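Local coordinates for protein manganese-dependent ADP-ribose/CDP-alcohol diphosphatase (Danio rerio, PDB 2NXF) that probably hydrolyses ADP-ribose, CDP-choline and related CDP-alcohols to nucleoside monophosphates and phosphorylated products, using a dinuclear metal centre, at residues A[5-10]-A[50-55]; A[142-147]-A[222-227]; A[148-153]-A[196-201]; A[188-193]-A[239-244]. One frame throughout, in Å; residues are numbered along the deposited sequence. Where two conformers were deposited one is given.

Interaction 1 (A[5-10]-A[50-55]); sequences VFTFGL and ERVQCV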
loop_
_atom_site.group_PDB
_atom_site.type_symbol
_atom_site.label_atom_id
_atom_site.label_comp_id
_atom_site.label_asym_id
_atom_site.label_seq_id
_atom_site.Cartn_x
_atom_site.Cartn_y
_atom_site.Cartn_z
ATOM N N VAL A 5 -22.727 5.789 -0.618
ATOM C CA VAL A 5 -22.974 4.375 -0.370
ATOM C C VAL A 5 -22.028 3.865 0.722
ATOM O O VAL A 5 -22.401 2.998 1.523
ATOM C CB VAL A 5 -22.779 3.537 -1.665
ATOM C CG1 VAL A 5 -22.979 2.048 -1.402
ATOM C CG2 VAL A 5 -23.736 4.005 -2.754
ATOM N N PHE A 6 -20.800 4.388 0.736
ATOM C CA PHE A 6 -19.777 3.910 1.651
ATOM C C PHE A 6 -18.722 4.992 1.833
ATOM O O PHE A 6 -18.438 5.740 0.900
ATOM C CB PHE A 6 -19.125 2.638 1.078
ATOM C CG PHE A 6 -18.285 1.867 2.071
ATOM C CD1 PHE A 6 -18.887 1.139 3.106
ATOM C CD2 PHE A 6 -16.898 1.835 1.950
ATOM C CE1 PHE A 6 -18.080 0.406 4.014
ATOM C CE2 PHE A 6 -16.098 1.113 2.852
ATOM C CZ PHE A 6 -16.701 0.402 3.885
ATOM N N THR A 7 -18.140 5.052 3.026
ATOM C CA THR A 7 -17.189 6.116 3.384
ATOM C C THR A 7 -16.035 5.469 4.139
ATOM O O THR A 7 -16.261 4.713 5.080
ATOM C CB THR A 7 -17.869 7.167 4.314
ATOM O OG1 THR A 7 -18.991 7.783 3.654
ATOM C CG2 THR A 7 -16.873 8.238 4.726
ATOM N N PHE A 8 -14.793 5.734 3.723
ATOM C CA PHE A 8 -13.653 5.084 4.393
ATOM C C PHE A 8 -12.448 6.008 4.480
ATOM O O PHE A 8 -12.257 6.842 3.608
ATOM C CB PHE A 8 -13.285 3.748 3.747
ATOM C CG PHE A 8 -12.839 3.843 2.302
ATOM C CD1 PHE A 8 -11.490 3.749 1.959
ATOM C CD2 PHE A 8 -13.790 3.985 1.283
ATOM C CE1 PHE A 8 -11.091 3.804 0.623
ATOM C CE2 PHE A 8 -13.407 4.062 -0.053
ATOM C CZ PHE A 8 -12.064 3.973 -0.382
ATOM N N GLY A 9 -11.666 5.863 5.545
ATOM C CA GLY A 9 -10.407 6.625 5.671
ATOM C C GLY A 9 -9.261 5.983 4.894
ATOM O O GLY A 9 -9.252 4.777 4.687
ATOM N N LEU A 10 -8.283 6.794 4.476
ATOM C CA LEU A 10 -7.074 6.318 3.774
ATOM C C LEU A 10 -5.843 7.011 4.325
ATOM O O LEU A 10 -5.860 8.224 4.523
ATOM C CB LEU A 10 -7.144 6.697 2.287
ATOM C CG LEU A 10 -8.146 5.942 1.447
ATOM C CD1 LEU A 10 -8.406 6.696 0.138
ATOM C CD2 LEU A 10 -7.606 4.530 1.185
ATOM N N GLU A 50 -16.400 12.023 11.075
ATOM C CA GLU A 50 -16.981 11.683 9.779
ATOM C C GLU A 50 -17.847 10.415 9.838
ATOM O O GLU A 50 -18.539 10.102 8.868
ATOM C CB GLU A 50 -15.839 11.500 8.747
ATOM C CG GLU A 50 -15.275 12.864 8.316
ATOM C CD GLU A 50 -14.004 12.792 7.477
ATOM O OE1 GLU A 50 -13.322 11.764 7.476
ATOM O OE2 GLU A 50 -13.658 13.827 6.866
ATOM N N ARG A 51 -17.769 9.679 10.956
ATOM C CA ARG A 51 -18.442 8.357 11.090
ATOM C C ARG A 51 -18.028 7.402 9.902
ATOM O O ARG A 51 -18.875 6.766 9.260
ATOM C CB ARG A 51 -19.982 8.525 11.275
ATOM C CG ARG A 51 -20.356 9.461 12.450
ATOM C CD ARG A 51 -21.843 9.394 12.796
ATOM N NE ARG A 51 -22.150 10.189 13.985
ATOM C CZ ARG A 51 -23.298 10.121 14.652
ATOM N NH1 ARG A 51 -23.478 10.889 15.720
ATOM N NH2 ARG A 51 -24.271 9.297 14.248
ATOM N N VAL A 52 -16.719 7.308 9.625
ATOM C CA VAL A 52 -16.233 6.418 8.516
ATOM C C VAL A 52 -16.583 4.953 8.824
ATOM O O VAL A 52 -16.639 4.566 9.994
ATOM C CB VAL A 52 -14.708 6.525 8.181
ATOM C CG1 VAL A 52 -14.304 7.981 7.897
ATOM C CG2 VAL A 52 -13.848 5.917 9.297
ATOM N N GLN A 53 -16.797 4.150 7.785
ATOM C CA GLN A 53 -17.215 2.766 7.980
ATOM C C GLN A 53 -16.041 1.797 8.103
ATOM O O GLN A 53 -16.206 0.684 8.607
ATOM C CB GLN A 53 -18.181 2.344 6.877
ATOM C CG GLN A 53 -19.555 2.984 7.035
ATOM C CD GLN A 53 -20.328 3.051 5.742
ATOM O OE1 GLN A 53 -20.124 3.954 4.931
ATOM N NE2 GLN A 53 -21.244 2.106 5.550
ATOM N N CYS A 54 -14.867 2.232 7.641
ATOM C CA CYS A 54 -13.602 1.510 7.846
ATOM C C CYS A 54 -12.437 2.423 7.484
ATOM O O CYS A 54 -12.642 3.556 7.056
ATOM C CB CYS A 54 -13.539 0.199 7.045
ATOM S SG CYS A 54 -13.281 0.378 5.262
ATOM N N VAL A 55 -11.225 1.933 7.710
ATOM C CA VAL A 55 -10.020 2.640 7.321
ATOM C C VAL A 55 -9.180 1.629 6.546
ATOM O O VAL A 55 -9.166 0.450 6.893
ATOM C CB VAL A 55 -9.237 3.160 8.562
ATOM C CG1 VAL A 55 -7.892 3.773 8.164
ATOM C CG2 VAL A 55 -10.110 4.186 9.369
HETATM O O HOH W 1 -21.253 6.171 3.939
#
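Gln53 and Thr7 exchange two hydrogen bonds where the chain leaving a helix comes alongside strand 6-11. Gln53 N gives a nearly straight bond (165°) to Thr7 O at 2.8 Å, and Thr7 N returns a more bent one (133°) to Gln53 OE1 at 3.0 Å, in the one of its two conformers described here. A water links the same OE1 to Thr7 OG1. Further along, Gly9 N donates to Cys54 O at 2.9 Å, and Gly9 pairs in parallel with Val55.

The sulfur contacts gather around Cys54 SG, beside Phe6 and Phe8. Phe6 CZ lies 3.7 Å from Cys54 SG, which sits at the ring edge, near the ring plane. The same SG touches Phe8 CB at 3.7 Å. Gln53 CB approaches Phe6 CE1 obliquely at 3.5 Å. An alanine in place of Phe6 would probably open a gap beside Cys54 SG and along Gln53 CB and CD, with the Gln53 amide still bonded to Thr7 N.

Beyond the pair, the Phe6 ring packs on Pro138 and Ala139 of the second sheet, while Val5 and Phe6 form a classic beta bulge opposite Leu301. Cys54 N is buried and has no partner in the model. The chemistry therefore divides: backbone bonds join the buried strands, the Gln53 side chain adding one at their exposed margin, and sulfur and rings face the interior of the two-sheet metallophosphoesterase sandwich.

Interaction 2 (A[142-147]-A[222-227]); sequences FRFVLL and RVLIFS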
loop_
_atom_site.group_PDB
_atom_site.type_symbol
_atom_site.label_atom_id
_atom_site.label_comp_id
_atom_site.label_asym_id
_atom_site.label_seq_id
_atom_site.Cartn_x
_atom_site.Cartn_y
_atom_site.Cartn_z
ATOM N N PHE A 142 -19.860 -2.705 -4.688
ATOM C CA PHE A 142 -18.440 -2.343 -4.507
ATOM C C PHE A 142 -17.633 -3.489 -3.968
ATOM O O PHE A 142 -18.150 -4.327 -3.204
ATOM C CB PHE A 142 -18.286 -1.125 -3.585
ATOM C CG PHE A 142 -18.844 0.125 -4.178
ATOM C CD1 PHE A 142 -18.080 0.872 -5.064
ATOM C CD2 PHE A 142 -20.149 0.537 -3.892
ATOM C CE1 PHE A 142 -18.605 2.018 -5.660
ATOM C CE2 PHE A 142 -20.679 1.697 -4.473
ATOM C CZ PHE A 142 -19.903 2.430 -5.356
ATOM N N ARG A 143 -16.369 -3.540 -4.378
ATOM C CA ARG A 143 -15.491 -4.614 -3.925
ATOM C C ARG A 143 -14.122 -4.024 -3.642
ATOM O O ARG A 143 -13.661 -3.186 -4.409
ATOM C CB ARG A 143 -15.406 -5.736 -4.957
ATOM C CG ARG A 143 -14.665 -6.972 -4.366
ATOM C CD ARG A 143 -15.022 -8.233 -5.073
ATOM N NE ARG A 143 -16.458 -8.457 -5.027
ATOM C CZ ARG A 143 -17.085 -9.156 -4.082
ATOM N NH1 ARG A 143 -16.401 -9.734 -3.092
ATOM N NH2 ARG A 143 -18.390 -9.283 -4.136
ATOM N N PHE A 144 -13.521 -4.421 -2.516
ATOM C CA PHE A 144 -12.144 -4.034 -2.161
ATOM C C PHE A 144 -11.245 -5.234 -2.347
ATOM O O PHE A 144 -11.610 -6.357 -1.968
ATOM C CB PHE A 144 -12.046 -3.631 -0.677
ATOM C CG PHE A 144 -12.518 -2.226 -0.365
ATOM C CD1 PHE A 144 -13.326 -1.518 -1.238
ATOM C CD2 PHE A 144 -12.167 -1.631 0.849
ATOM C CE1 PHE A 144 -13.759 -0.199 -0.904
ATOM C CE2 PHE A 144 -12.592 -0.334 1.174
ATOM C CZ PHE A 144 -13.373 0.373 0.302
ATOM N N VAL A 145 -10.049 -4.994 -2.882
ATOM C CA VAL A 145 -9.060 -6.052 -3.058
ATOM C C VAL A 145 -7.761 -5.513 -2.471
ATOM O O VAL A 145 -7.320 -4.417 -2.846
ATOM C CB VAL A 145 -8.841 -6.392 -4.558
ATOM C CG1 VAL A 145 -7.771 -7.488 -4.720
ATOM C CG2 VAL A 145 -10.166 -6.832 -5.233
ATOM N N LEU A 146 -7.158 -6.252 -1.542
ATOM C CA LEU A 146 -5.863 -5.872 -0.986
ATOM C C LEU A 146 -4.852 -6.856 -1.531
ATOM O O LEU A 146 -5.064 -8.078 -1.414
ATOM C CB LEU A 146 -5.854 -5.967 0.552
ATOM C CG LEU A 146 -6.218 -4.690 1.327
ATOM C CD1 LEU A 146 -7.712 -4.450 1.199
ATOM C CD2 LEU A 146 -5.793 -4.811 2.810
ATOM N N LEU A 147 -3.783 -6.319 -2.122
ATOM C CA LEU A 147 -2.745 -7.140 -2.745
ATOM C C LEU A 147 -1.479 -7.174 -1.910
ATOM O O LEU A 147 -1.254 -6.284 -1.057
ATOM C CB LEU A 147 -2.401 -6.583 -4.133
ATOM C CG LEU A 147 -3.533 -6.495 -5.169
ATOM C CD1 LEU A 147 -2.977 -5.957 -6.487
ATOM C CD2 LEU A 147 -4.198 -7.865 -5.338
ATOM N N ARG A 222 -17.947 -2.084 -8.862
ATOM C CA ARG A 222 -16.804 -1.174 -8.984
ATOM C C ARG A 222 -15.761 -1.633 -7.992
ATOM O O ARG A 222 -16.051 -1.789 -6.801
ATOM C CB ARG A 222 -17.203 0.261 -8.635
ATOM C CG ARG A 222 -18.410 0.761 -9.394
ATOM C CD ARG A 222 -18.044 1.145 -10.784
ATOM N NE ARG A 222 -19.197 1.653 -11.537
ATOM C CZ ARG A 222 -19.115 2.102 -12.783
ATOM N NH1 ARG A 222 -17.933 2.135 -13.392
ATOM N NH2 ARG A 222 -20.207 2.529 -13.409
ATOM N N VAL A 223 -14.543 -1.842 -8.482
ATOM C CA VAL A 223 -13.498 -2.456 -7.659
ATOM C C VAL A 223 -12.381 -1.475 -7.321
ATOM O O VAL A 223 -11.833 -0.812 -8.209
ATOM C CB VAL A 223 -12.877 -3.688 -8.347
ATOM C CG1 VAL A 223 -11.890 -4.399 -7.395
ATOM C CG2 VAL A 223 -13.984 -4.658 -8.782
ATOM N N LEU A 224 -12.051 -1.401 -6.036
ATOM C CA LEU A 224 -10.945 -0.596 -5.573
ATOM C C LEU A 224 -9.856 -1.565 -5.139
ATOM O O LEU A 224 -10.107 -2.461 -4.320
ATOM C CB LEU A 224 -11.354 0.252 -4.364
ATOM C CG LEU A 224 -12.436 1.327 -4.606
ATOM C CD1 LEU A 224 -13.876 0.746 -4.566
ATOM C CD2 LEU A 224 -12.294 2.377 -3.523
ATOM N N ILE A 225 -8.640 -1.330 -5.628
ATOM C CA ILE A 225 -7.513 -2.235 -5.403
ATOM C C ILE A 225 -6.446 -1.489 -4.635
ATOM O O ILE A 225 -6.140 -0.333 -4.972
ATOM C CB ILE A 225 -6.972 -2.737 -6.750
ATOM C CG1 ILE A 225 -8.101 -3.455 -7.518
ATOM C CG2 ILE A 225 -5.774 -3.707 -6.558
ATOM C CD1 ILE A 225 -7.742 -3.715 -8.959
ATOM N N PHE A 226 -5.896 -2.138 -3.611
ATOM C CA PHE A 226 -4.949 -1.494 -2.702
ATOM C C PHE A 226 -3.672 -2.313 -2.696
ATOM O O PHE A 226 -3.724 -3.546 -2.617
ATOM C CB PHE A 226 -5.514 -1.453 -1.280
ATOM C CG PHE A 226 -6.800 -0.678 -1.162
ATOM C CD1 PHE A 226 -6.793 0.673 -0.863
ATOM C CD2 PHE A 226 -8.038 -1.316 -1.378
ATOM C CE1 PHE A 226 -8.000 1.383 -0.752
ATOM C CE2 PHE A 226 -9.235 -0.596 -1.273
ATOM C CZ PHE A 226 -9.212 0.744 -0.961
ATOM N N SER A 227 -2.532 -1.636 -2.787
ATOM C CA SER A 227 -1.234 -2.321 -2.847
ATOM C C SER A 227 -0.203 -1.414 -2.184
ATOM O O SER A 227 -0.310 -0.200 -2.311
ATOM C CB SER A 227 -0.877 -2.537 -4.320
ATOM O OG SER A 227 0.495 -2.893 -4.504
#
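Phe144 and Phe226 meet edge-to-face on adjacent parallel strands, the ends of a beta-alpha-beta crossover in the second sheet of the calcineurin-like fold. The edge of Phe226 points at the face of Phe144, with centroids 5.1 Å apart and planes at 57°. On the same side, Leu224 lies alongside Phe144, its CD1 3.8 Å from Phe144 CE1, and the ring of Phe8 from the first sheet packs against Phe144 as well. The other face is covered by helix 203-219, and there Val145 CG2 touches Val223 CG1 at 3.7 Å. Five backbone hydrogen bonds join the strands, beginning with Arg143 N to Arg222 O and ending with Leu147 N to Phe226 O.

In contrast to this closely packed, buried middle, the start of the strands is partly exposed, and the ends of two arginines lead away from the partner strand. Arg222 meets the Phe142 ring with its CB and CG, Arg222 CB 3.7 Å from Phe142 CD1, and then bonds Ser322 O; Arg143 pairs with Glu135 and Glu221. At the far end, buried and just as close, Leu147 CD1 presses on Ile225 CG2 at 3.6 Å.

Interaction 3 (A[148-153]-A[196-201]); sequences DAYDLS and KFNGGF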
loop_
_atom_site.group_PDB
_atom_site.type_symbol
_atom_site.label_atom_id
_atom_site.label_comp_id
_atom_site.label_asym_id
_atom_site.label_seq_id
_atom_site.Cartn_x
_atom_site.Cartn_y
_atom_site.Cartn_z
ATOM N N ASP A 148 -0.665 -8.208 -2.178
ATOM C CA ASP A 148 0.588 -8.480 -1.497
ATOM C C ASP A 148 1.736 -8.200 -2.499
ATOM O O ASP A 148 2.133 -9.073 -3.287
ATOM C CB ASP A 148 0.586 -9.967 -1.072
ATOM C CG ASP A 148 1.822 -10.379 -0.271
ATOM O OD1 ASP A 148 2.772 -9.576 -0.081
ATOM O OD2 ASP A 148 1.809 -11.540 0.180
ATOM N N ALA A 149 2.259 -6.976 -2.451
ATOM C CA ALA A 149 3.267 -6.554 -3.420
ATOM C C ALA A 149 4.669 -7.117 -3.114
ATOM O O ALA A 149 5.607 -6.871 -3.892
ATOM C CB ALA A 149 3.328 -5.019 -3.491
ATOM N N TYR A 150 4.798 -7.850 -2.005
ATOM C CA TYR A 150 6.049 -8.546 -1.632
ATOM C C TYR A 150 5.919 -10.069 -1.683
ATOM O O TYR A 150 6.727 -10.797 -1.121
ATOM C CB TYR A 150 6.585 -8.049 -0.271
ATOM C CG TYR A 150 6.963 -6.595 -0.388
ATOM C CD1 TYR A 150 8.268 -6.214 -0.738
ATOM C CD2 TYR A 150 5.984 -5.590 -0.264
ATOM C CE1 TYR A 150 8.604 -4.877 -0.898
ATOM C CE2 TYR A 150 6.309 -4.252 -0.428
ATOM C CZ TYR A 150 7.615 -3.901 -0.762
ATOM O OH TYR A 150 7.975 -2.578 -0.928
ATOM N N ASP A 151 4.893 -10.522 -2.395
ATOM C CA ASP A 151 4.684 -11.937 -2.684
ATOM C C ASP A 151 5.961 -12.491 -3.338
ATOM O O ASP A 151 6.534 -13.492 -2.887
ATOM C CB ASP A 151 3.460 -11.998 -3.611
ATOM C CG ASP A 151 3.109 -13.384 -4.077
ATOM O OD1 ASP A 151 3.714 -14.394 -3.658
ATOM O OD2 ASP A 151 2.173 -13.427 -4.907
ATOM N N LEU A 152 6.407 -11.827 -4.400
ATOM C CA LEU A 152 7.758 -12.068 -4.892
ATOM C C LEU A 152 8.640 -10.987 -4.291
ATOM O O LEU A 152 8.464 -9.818 -4.592
ATOM C CB LEU A 152 7.790 -12.013 -6.425
ATOM C CG LEU A 152 6.901 -13.026 -7.153
ATOM C CD1 LEU A 152 7.132 -12.862 -8.645
ATOM C CD2 LEU A 152 7.194 -14.457 -6.712
ATOM N N SER A 153 9.555 -11.372 -3.411
ATOM C CA SER A 153 10.499 -10.426 -2.820
ATOM C C SER A 153 11.607 -11.212 -2.160
ATOM O O SER A 153 11.474 -12.421 -1.927
ATOM C CB SER A 153 9.807 -9.547 -1.769
ATOM O OG SER A 153 9.408 -10.303 -0.622
ATOM N N LYS A 196 15.876 -4.075 -3.834
ATOM C CA LYS A 196 15.513 -4.977 -2.744
ATOM C C LYS A 196 14.306 -4.476 -1.941
ATOM O O LYS A 196 13.578 -5.274 -1.327
ATOM C CB LYS A 196 16.743 -5.121 -1.833
ATOM C CG LYS A 196 16.658 -6.136 -0.732
ATOM C CD LYS A 196 17.978 -6.150 0.041
ATOM C CE LYS A 196 17.804 -6.780 1.405
ATOM N NZ LYS A 196 19.117 -6.965 2.109
ATOM N N PHE A 197 14.082 -3.156 -1.944
ATOM C CA PHE A 197 12.940 -2.620 -1.191
ATOM C C PHE A 197 11.607 -2.668 -1.959
ATOM O O PHE A 197 10.591 -2.218 -1.448
ATOM C CB PHE A 197 13.236 -1.229 -0.623
ATOM C CG PHE A 197 13.573 -0.171 -1.646
ATOM C CD1 PHE A 197 12.552 0.517 -2.327
ATOM C CD2 PHE A 197 14.906 0.214 -1.860
ATOM C CE1 PHE A 197 12.848 1.558 -3.232
ATOM C CE2 PHE A 197 15.222 1.265 -2.767
ATOM C CZ PHE A 197 14.203 1.930 -3.444
ATOM N N ASN A 198 11.641 -3.205 -3.184
ATOM C CA ASN A 198 10.440 -3.489 -3.946
ATOM C C ASN A 198 10.167 -4.990 -4.043
ATOM O O ASN A 198 10.866 -5.813 -3.447
ATOM C CB ASN A 198 10.504 -2.852 -5.342
ATOM C CG ASN A 198 10.510 -1.348 -5.287
ATOM O OD1 ASN A 198 10.029 -0.739 -4.312
ATOM N ND2 ASN A 198 11.023 -0.723 -6.341
ATOM N N GLY A 199 9.143 -5.328 -4.803
ATOM C CA GLY A 199 8.726 -6.703 -4.949
ATOM C C GLY A 199 7.731 -6.793 -6.074
ATOM O O GLY A 199 7.419 -5.793 -6.729
ATOM N N GLY A 200 7.246 -8.005 -6.295
ATOM C CA GLY A 200 6.251 -8.227 -7.321
ATOM C C GLY A 200 5.136 -9.167 -6.903
ATOM O O GLY A 200 5.098 -9.674 -5.765
ATOM N N PHE A 201 4.256 -9.429 -7.870
ATOM C CA PHE A 201 3.062 -10.245 -7.644
ATOM C C PHE A 201 3.230 -11.580 -8.372
ATOM O O PHE A 201 3.504 -11.611 -9.584
ATOM C CB PHE A 201 1.832 -9.497 -8.178
ATOM C CG PHE A 201 1.706 -8.082 -7.647
ATOM C CD1 PHE A 201 1.006 -7.819 -6.456
ATOM C CD2 PHE A 201 2.287 -7.009 -8.343
ATOM C CE1 PHE A 201 0.886 -6.506 -5.952
ATOM C CE2 PHE A 201 2.187 -5.675 -7.843
ATOM C CZ PHE A 201 1.468 -5.419 -6.655
#
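Phe197 O accepts a hydrogen bond of 2.7 Å from Tyr150 OH, the donor tilted 23° from the carbonyl plane. The tyrosine ring points its edge at the Phe197 carbonyl, and Tyr150 CE1 lies 3.5 Å from Asn198 C. Asn198 spends its amide elsewhere: OD1 bonds the zinc ligand His265, ND2 Ile239 O. Tyr150 in turn packs on Asn96, another ligand, so both loops belong to the second shell of the dinuclear site of this calcineurin-like phosphoesterase. Next comes Gly199, where a CB would stand 2.6 Å from Ala149 O and 2.8 Å from Leu152 O; the close approach calls for glycine. Gly200 and Leu152 then form a single antiparallel hydrogen-bonded pair: Gly200 N to Leu152 O at 2.8 Å, and Leu152 N to Gly200 O at 2.9 Å, from above the Gly200 carbonyl plane. At Phe201 the ring end comes against Ala149 in the type I turn of 148-151, Phe201 CE1 3.5 Å from Ala149 CA and Phe201 CZ 3.7 Å from Ala149 CB. Asp148 OD1 also accepts from Tyr150 N, an Asx turn overlapping it, while Asp148 OD2 bonds Tyr132 N and pairs with Arg104.

Interaction 4 (A[188-193]-A[239-244]); sequences VGLEQR and ICLAWN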
loop_
_atom_site.group_PDB
_atom_site.type_symbol
_atom_site.label_atom_id
_atom_site.label_comp_id
_atom_site.label_asym_id
_atom_site.label_seq_id
_atom_site.Cartn_x
_atom_site.Cartn_y
_atom_site.Cartn_z
ATOM N N VAL A 188 18.236 6.275 -14.444
ATOM C CA VAL A 188 17.138 6.761 -15.279
ATOM C C VAL A 188 16.321 5.602 -15.841
ATOM O O VAL A 188 16.845 4.509 -16.076
ATOM C CB VAL A 188 17.640 7.668 -16.441
ATOM C CG1 VAL A 188 18.036 9.044 -15.921
ATOM C CG2 VAL A 188 18.792 7.015 -17.199
ATOM N N GLY A 189 15.024 5.841 -16.031
ATOM C CA GLY A 189 14.137 4.857 -16.644
ATOM C C GLY A 189 13.522 3.854 -15.681
ATOM O O GLY A 189 13.795 3.872 -14.472
ATOM N N LEU A 190 12.702 2.959 -16.226
ATOM C CA LEU A 190 11.908 2.039 -15.399
ATOM C C LEU A 190 12.703 0.918 -14.723
ATOM O O LEU A 190 12.208 0.307 -13.769
ATOM C CB LEU A 190 10.726 1.449 -16.194
ATOM C CG LEU A 190 9.743 2.412 -16.874
ATOM C CD1 LEU A 190 8.687 1.632 -17.642
ATOM C CD2 LEU A 190 9.070 3.346 -15.870
ATOM N N GLU A 191 13.921 0.646 -15.200
ATOM C CA GLU A 191 14.746 -0.422 -14.591
ATOM C C GLU A 191 15.205 -0.077 -13.178
ATOM O O GLU A 191 15.678 -0.954 -12.453
ATOM C CB GLU A 191 15.977 -0.762 -15.452
ATOM C CG GLU A 191 15.677 -1.571 -16.715
ATOM C CD GLU A 191 15.324 -3.028 -16.439
ATOM O OE1 GLU A 191 16.144 -3.762 -15.841
ATOM O OE2 GLU A 191 14.225 -3.451 -16.849
ATOM N N GLN A 192 15.065 1.196 -12.789
ATOM C CA GLN A 192 15.328 1.612 -11.403
ATOM C C GLN A 192 14.543 0.799 -10.373
ATOM O O GLN A 192 14.980 0.657 -9.226
ATOM C CB GLN A 192 14.960 3.080 -11.208
ATOM C CG GLN A 192 15.807 4.068 -11.979
ATOM C CD GLN A 192 15.377 5.490 -11.668
ATOM O OE1 GLN A 192 15.668 6.005 -10.587
ATOM N NE2 GLN A 192 14.659 6.119 -12.597
ATOM N N ARG A 193 13.392 0.269 -10.782
ATOM C CA ARG A 193 12.484 -0.430 -9.860
ATOM C C ARG A 193 13.050 -1.734 -9.309
ATOM O O ARG A 193 12.533 -2.268 -8.326
ATOM C CB ARG A 193 11.127 -0.697 -10.526
ATOM C CG ARG A 193 11.138 -1.804 -11.580
ATOM C CD ARG A 193 9.788 -1.828 -12.320
ATOM N NE ARG A 193 9.663 -2.948 -13.249
ATOM C CZ ARG A 193 10.156 -2.978 -14.489
ATOM N NH1 ARG A 193 10.871 -1.954 -14.980
ATOM N NH2 ARG A 193 9.951 -4.048 -15.261
ATOM N N ILE A 239 11.495 4.354 -9.429
ATOM C CA ILE A 239 12.167 3.555 -8.401
ATOM C C ILE A 239 11.186 2.910 -7.438
ATOM O O ILE A 239 11.568 2.011 -6.683
ATOM C CB ILE A 239 13.254 4.336 -7.619
ATOM C CG1 ILE A 239 14.267 3.348 -6.991
ATOM C CG2 ILE A 239 12.616 5.273 -6.582
ATOM C CD1 ILE A 239 15.566 4.001 -6.482
ATOM N N CYS A 240 9.932 3.389 -7.437
ATOM C CA CYS A 240 8.930 2.888 -6.496
ATOM C C CYS A 240 7.980 1.845 -7.075
ATOM O O CYS A 240 7.094 1.359 -6.373
ATOM C CB CYS A 240 8.111 4.058 -5.948
ATOM S SG CYS A 240 9.108 5.132 -4.936
ATOM N N LEU A 241 8.133 1.505 -8.350
ATOM C CA LEU A 241 7.151 0.604 -9.002
ATOM C C LEU A 241 7.388 -0.859 -8.640
ATOM O O LEU A 241 8.550 -1.282 -8.445
ATOM C CB LEU A 241 7.277 0.719 -10.533
ATOM C CG LEU A 241 6.923 2.088 -11.124
ATOM C CD1 LEU A 241 7.397 2.200 -12.573
ATOM C CD2 LEU A 241 5.409 2.319 -10.996
ATOM N N ALA A 242 6.308 -1.636 -8.609
ATOM C CA ALA A 242 6.418 -3.104 -8.504
ATOM C C ALA A 242 7.291 -3.690 -9.597
ATOM O O ALA A 242 7.311 -3.210 -10.737
ATOM C CB ALA A 242 5.051 -3.768 -8.560
ATOM N N TRP A 243 8.017 -4.746 -9.251
ATOM C CA TRP A 243 8.879 -5.408 -10.232
ATOM C C TRP A 243 8.174 -5.767 -11.548
ATOM O O TRP A 243 8.697 -5.497 -12.641
ATOM C CB TRP A 243 9.491 -6.685 -9.645
ATOM C CG TRP A 243 10.498 -6.469 -8.543
ATOM C CD1 TRP A 243 11.105 -5.297 -8.160
ATOM C CD2 TRP A 243 11.038 -7.493 -7.705
ATOM N NE1 TRP A 243 11.981 -5.538 -7.114
ATOM C CE2 TRP A 243 11.937 -6.877 -6.805
ATOM C CE3 TRP A 243 10.824 -8.879 -7.616
ATOM C CZ2 TRP A 243 12.666 -7.610 -5.838
ATOM C CZ3 TRP A 243 11.527 -9.600 -6.646
ATOM C CH2 TRP A 243 12.437 -8.966 -5.775
ATOM N N ASN A 244 6.990 -6.366 -11.429
ATOM C CA ASN A 244 6.230 -6.754 -12.613
ATOM C C ASN A 244 5.005 -5.871 -12.770
ATOM O O ASN A 244 3.913 -6.353 -13.035
ATOM C CB ASN A 244 5.891 -8.267 -12.619
ATOM C CG ASN A 244 5.036 -8.691 -11.433
ATOM O OD1 ASN A 244 5.037 -8.056 -10.383
ATOM N ND2 ASN A 244 4.313 -9.802 -11.603
HETATM O O HOH W 2 9.142 -7.001 -15.134
#
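Arg193 stretches across to the backbone of Trp243 and takes the largest share of the contact. CG lies between the backbone N and the carbonyl carbon (chi1 73°), a crowded position, and the chain then runs extended to NE. On the way, Arg193 CB passes 3.4 Å from Leu241 O and Arg193 CD passes 3.2 Å from Ala242 O. NE then donates to Trp243 O at 2.8 Å (162°), with that oxygen near the guanidinium plane; NH2 adds a weak bond to the same oxygen, and a water bridges the two. NH1 turns back to Leu190 O at 2.9 Å, reaching it from the face opposite Arg193 N, so both ends of the guanidinium are held. An alanine here would probably leave Trp243 O and Leu190 O without their guanidinium donors.

The edge of the Trp243 ring faces Arg193 O, 3.4 Å from Trp243 CD1, while its NE1 bonds Val195 O. Gln192 and Ile239 cross at about a right angle, and Leu190 CD2 touches Leu241 CD1 at 3.9 Å. Asn198, bonded to the zinc ligand His265, also binds Arg193 O, placing this meeting of a 3-10 turn with the loop before helix 245-253 just behind the metal-site shell of the phosphoesterase.

How the interactions relate
From the N terminus, interaction 1 closes first, joining strand 6-11 to the strand after helix 35-49 in the first sheet, before any other contact opens. Interaction 2 then spans 142 to 227 in the second sheet, and interaction 3 nests inside that loop. Interaction 4 opens within both loops at 188 and closes after both, at 244, so it crosses them. Interactions 1 and 2 touch between the sheets, Phe8 against Leu224. Ser227 and Leu147 pass the contact on to Phe201 of interaction 3, which meets interaction 4 where Gly199 O faces Trp243 N. The sheet interior is thus linked stepwise to the loops behind the metal site.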